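Local atomic coordinates of xylose isomerase domain protein TIM barrel (Planctomyces limnophilus, PDB entry 3TVA), a protein that binds magnesium in a xylose isomerase-like TIM barrel and probably acts as an isomerase, its substrate not being established. Residues Val92-Glu95 with Thr96-Ser99; Ala102-Lys105 with Glu106-Asp109. All coordinates share one frame; numbering follows the deposited sequence. Where two conformers were deposited one is given.

How the contacts relate
Two local contacts in series, the first at the start of a helix and the second along it, illustrate how a barrel helix is started and then seated. The chain leaves helix 82-88, runs through a loop, and at contact 1 turns residues 92-95 back against 96-99, where helix 97-114 begins. That contact closes the loop before contact 2 opens, so the two neither nest nor cross. Contact 2 lies further along the same helix, joining 102-105 to 106-109 through the regular helical ladder; the centres are about 14 Å apart. Both find partners on helix 132-149, contact 1 at Asp133 and contact 2 at Asp143, while contact 2 also reaches strand 118-121 of the barrel.

Contact 1: residues Val92-Glu95 with Thr96-Ser99; sequences VPLE and TRAS
Arg97 reaches back along the chain to Val92, its NH2 donating to Val92 O at 2.7 Å. The bond is short but bent, with an N-H...O angle of 134°, and the oxygen lies 29° out of the guanidinium plane. The chain leaves with CG anti to the backbone N (chi1 179°) and bends only at chi3, which brings the guanidinium back under Leu94 to Val92 O. NH2 also forms a salt bridge with Asp133 of helix 132-149, and NE donates to Leu91 O, so two bonds at NH2 and one at NE restrict the group's rotation.

Apolar contact comes from Leu94, whose side chain runs alongside that of Arg97 and lays CD2 over one guanidinium face, 3.6 Å from CZ and displaced toward the rim. An alanine in place of Arg97 would probably leave Asp133 without its charged mate and Val92 O without this donor, while Leu94 CD2 would lose the flat surface beneath it.

The setting is the N-terminal end of helix 97-114 in the TIM barrel, where the incoming loop folds against the first turn. Backbone bonding is modest here: Arg97 N to Leu94 O, at 3.4 Å, is weak.

Water supplies further links. One molecule donates to Pro93 O (2.7 Å) and accepts from Thr96 OG1 (2.7 Å). A second donates to Glu95 O at 2.8 Å and accepts from Ser99 N at 2.9 Å, bridging the loop to the helix backbone.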
loop_
_atom_site.group_PDB
_atom_site.type_symbol
_atom_site.label_atom_id
_atom_site.label_comp_id
_atom_site.label_asym_id
_atom_site.label_seq_id
_atom_site.Cartn_x
_atom_site.Cartn_y
_atom_site.Cartn_z
ATOM N N VAL A 92 -1.504 -2.042 -15.752
ATOM C CA VAL A 92 -2.328 -1.473 -16.824
ATOM C C VAL A 92 -1.591 -1.178 -18.157
ATOM O O VAL A 92 -2.074 -1.576 -19.223
ATOM C CB VAL A 92 -3.163 -0.258 -16.305
ATOM C CG1 VAL A 92 -3.713 0.575 -17.460
ATOM C CG2 VAL A 92 -4.290 -0.748 -15.400
ATOM N N PRO A 93 -0.418 -0.500 -18.114
ATOM C CA PRO A 93 0.298 -0.253 -19.380
ATOM C C PRO A 93 0.626 -1.542 -20.145
ATOM O O PRO A 93 1.082 -2.528 -19.559
ATOM C CB PRO A 93 1.593 0.447 -18.930
ATOM C CG PRO A 93 1.193 1.140 -17.638
ATOM C CD PRO A 93 0.253 0.145 -16.970
ATOM N N LEU A 94 0.404 -1.519 -21.454
ATOM C CA LEU A 94 0.440 -2.746 -22.237
ATOM C C LEU A 94 1.845 -3.275 -22.483
ATOM O O LEU A 94 2.062 -4.482 -22.478
ATOM C CB LEU A 94 -0.303 -2.543 -23.554
ATOM C CG LEU A 94 -1.808 -2.330 -23.362
ATOM C CD1 LEU A 94 -2.472 -1.941 -24.682
ATOM C CD2 LEU A 94 -2.426 -3.598 -22.800
ATOM N N GLU A 95 2.791 -2.371 -22.726
ATOM C CA GLU A 95 4.157 -2.764 -23.051
ATOM C C GLU A 95 4.789 -3.608 -21.937
ATOM O O GLU A 95 5.423 -4.644 -22.187
ATOM C CB GLU A 95 5.011 -1.523 -23.329
ATOM C CG GLU A 95 6.474 -1.815 -23.566
ATOM C CD GLU A 95 7.327 -0.542 -23.623
ATOM O OE1 GLU A 95 6.823 0.549 -23.265
ATOM O OE2 GLU A 95 8.504 -0.636 -24.032
ATOM N N THR A 96 4.602 -3.164 -20.705
ATOM C CA THR A 96 5.262 -3.795 -19.563
ATOM C C THR A 96 4.381 -4.826 -18.838
ATOM O O THR A 96 4.797 -5.417 -17.848
ATOM C CB THR A 96 5.750 -2.713 -18.583
ATOM O OG1 THR A 96 4.658 -1.832 -18.291
ATOM C CG2 THR A 96 6.895 -1.894 -19.217
ATOM N N ARG A 97 3.166 -5.042 -19.333
ATOM C CA ARG A 97 2.207 -5.856 -18.592
ATOM C C ARG A 97 2.679 -7.298 -18.328
ATOM O O ARG A 97 2.633 -7.756 -17.187
ATOM C CB ARG A 97 0.830 -5.872 -19.272
ATOM C CG ARG A 97 -0.196 -6.756 -18.514
ATOM C CD ARG A 97 -1.590 -6.682 -19.144
ATOM N NE ARG A 97 -2.159 -5.341 -19.000
ATOM C CZ ARG A 97 -3.294 -4.955 -19.575
ATOM N NH1 ARG A 97 -3.985 -5.816 -20.314
ATOM N NH2 ARG A 97 -3.744 -3.721 -19.402
ATOM N N ALA A 98 3.097 -8.020 -19.371
ATOM C CA ALA A 98 3.527 -9.409 -19.177
ATOM C C ALA A 98 4.688 -9.482 -18.175
ATOM O O ALA A 98 4.729 -10.368 -17.322
ATOM C CB ALA A 98 3.910 -10.044 -20.471
ATOM N N SER A 99 5.617 -8.536 -18.276
ATOM C CA SER A 99 6.787 -8.518 -17.401
ATOM C C SER A 99 6.416 -8.236 -15.943
ATOM O O SER A 99 6.992 -8.815 -15.021
ATOM C CB SER A 99 7.806 -7.485 -17.884
ATOM O OG SER A 99 8.934 -7.467 -17.025
HETATM O O HOH W 1 2.410 -2.848 -17.175
HETATM O O HOH W 2 5.984 -6.988 -20.739
#

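Contact 2: residues Ala102-Lys105 with Glu106-Asp109; sequences AEMK and EISD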
loop_
_atom_site.group_PDB
_atom_site.type_symbol
_atom_site.label_atom_id
_atom_site.label_comp_id
_atom_site.label_asym_id
_atom_site.label_seq_id
_atom_site.Cartn_x
_atom_site.Cartn_y
_atom_site.Cartn_z
ATOM N N ALA A 102 4.553 -11.283 -14.382
ATOM C CA ALA A 102 5.551 -12.292 -14.011
ATOM C C ALA A 102 6.354 -11.867 -12.768
ATOM O O ALA A 102 6.655 -12.685 -11.895
ATOM C CB ALA A 102 6.511 -12.601 -15.203
ATOM N N GLU A 103 6.685 -10.586 -12.682
ATOM C CA GLU A 103 7.343 -10.068 -11.489
ATOM C C GLU A 103 6.475 -10.194 -10.238
ATOM O O GLU A 103 6.991 -10.535 -9.174
ATOM C CB GLU A 103 7.760 -8.611 -11.663
ATOM C CG GLU A 103 9.064 -8.424 -12.371
ATOM C CD GLU A 103 9.716 -7.107 -11.996
ATOM O OE1 GLU A 103 9.745 -6.201 -12.855
ATOM O OE2 GLU A 103 10.187 -6.974 -10.840
HETATM N N MSE A 104 5.174 -9.916 -10.349
HETATM C CA MSE A 104 4.281 -10.023 -9.177
HETATM C C MSE A 104 4.208 -11.476 -8.713
HETATM O O MSE A 104 4.098 -11.763 -7.514
HETATM C CB MSE A 104 2.854 -9.521 -9.484
HETATM C CG MSE A 104 2.631 -8.032 -9.307
HETATM SE SE MSE A 104 3.134 -7.344 -7.542
HETATM C CE MSE A 104 1.969 -8.373 -6.439
ATOM N N LYS A 105 4.246 -12.399 -9.664
ATOM C CA LYS A 105 4.292 -13.815 -9.294
ATOM C C LYS A 105 5.594 -14.217 -8.590
ATOM O O LYS A 105 5.555 -15.001 -7.655
ATOM C CB LYS A 105 4.001 -14.721 -10.484
ATOM C CG LYS A 105 2.562 -14.575 -11.002
ATOM C CD LYS A 105 2.328 -15.482 -12.206
ATOM C CE LYS A 105 0.989 -15.170 -12.857
ATOM N NZ LYS A 105 0.781 -16.000 -14.061
ATOM N N GLU A 106 6.734 -13.682 -9.019
ATOM C CA GLU A 106 7.990 -13.907 -8.286
ATOM C C GLU A 106 7.941 -13.272 -6.901
ATOM O O GLU A 106 8.500 -13.799 -5.952
ATOM C CB GLU A 106 9.178 -13.292 -9.014
ATOM C CG GLU A 106 9.539 -13.909 -10.328
ATOM C CD GLU A 106 10.564 -13.047 -11.058
ATOM O OE1 GLU A 106 10.469 -12.940 -12.307
ATOM O OE2 GLU A 106 11.442 -12.458 -10.365
ATOM N N ILE A 107 7.293 -12.114 -6.796
ATOM C CA ILE A 107 7.161 -11.454 -5.506
ATOM C C ILE A 107 6.262 -12.288 -4.585
ATOM O O ILE A 107 6.542 -12.430 -3.393
ATOM C CB ILE A 107 6.686 -9.992 -5.673
ATOM C CG1 ILE A 107 7.851 -9.141 -6.212
ATOM C CG2 ILE A 107 6.180 -9.414 -4.350
ATOM C CD1 ILE A 107 7.398 -7.844 -6.885
ATOM N N SER A 108 5.210 -12.871 -5.156
ATOM C CA SER A 108 4.377 -13.840 -4.432
ATOM C C SER A 108 5.187 -15.049 -3.945
ATOM O O SER A 108 5.050 -15.461 -2.793
ATOM C CB SER A 108 3.200 -14.293 -5.310
ATOM O OG SER A 108 2.437 -15.307 -4.671
ATOM N N ASP A 109 6.038 -15.609 -4.812
ATOM C CA ASP A 109 6.954 -16.683 -4.409
ATOM C C ASP A 109 7.871 -16.245 -3.247
ATOM O O ASP A 109 8.030 -16.957 -2.264
ATOM C CB ASP A 109 7.820 -17.151 -5.602
ATOM C CG ASP A 109 7.000 -17.765 -6.724
ATOM O OD1 ASP A 109 5.824 -18.132 -6.487
ATOM O OD2 ASP A 109 7.527 -17.875 -7.858
#
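Met104, a selenomethionine here, and Ile107 meet side chain to side chain one helical turn apart, SE lying 4.3 Å from CD1, a loose apolar touch. Within the helix, Ile107 also lies against the backbone of the preceding turn, with CG1 3.4 Å from Glu103 O. That branch stands anti to its own carbonyl carbon (chi1 -74°), which turns it back toward the preceding turn. Glu106 behaves alike, its CG approaching Ala102 O to 3.5 Å.

Beneath these contacts runs the main-chain ladder: Glu106 N to Ala102 O at 3.0 Å, Ile107 N to Glu103 O at 2.9 Å, Ser108 N to Met104 O at 2.8 Å and Asp109 N to Lys105 O at 2.9 Å.

The polar ends find partners beyond the helix. Glu103 forms a salt bridge with Arg48, which also makes a long, weak ion pair with Glu106 and so probably eases the nearness of the two carboxylates, and Lys105 extends to a salt bridge with Asp143. Asp109 OD1 accepts hydrogen bonds from His147 and His151. On the buried side Met104 packs on Ile119 and Leu121 of strand 118-121 and on Leu144 of helix 132-149, while Ser108 hydrogen-bonds Gln153 through OG.

Such i to i+4 bonding is the signature of an alpha-helix, here an outer helix of the TIM barrel, seated on a strand of its parallel barrel and against the neighbouring helix.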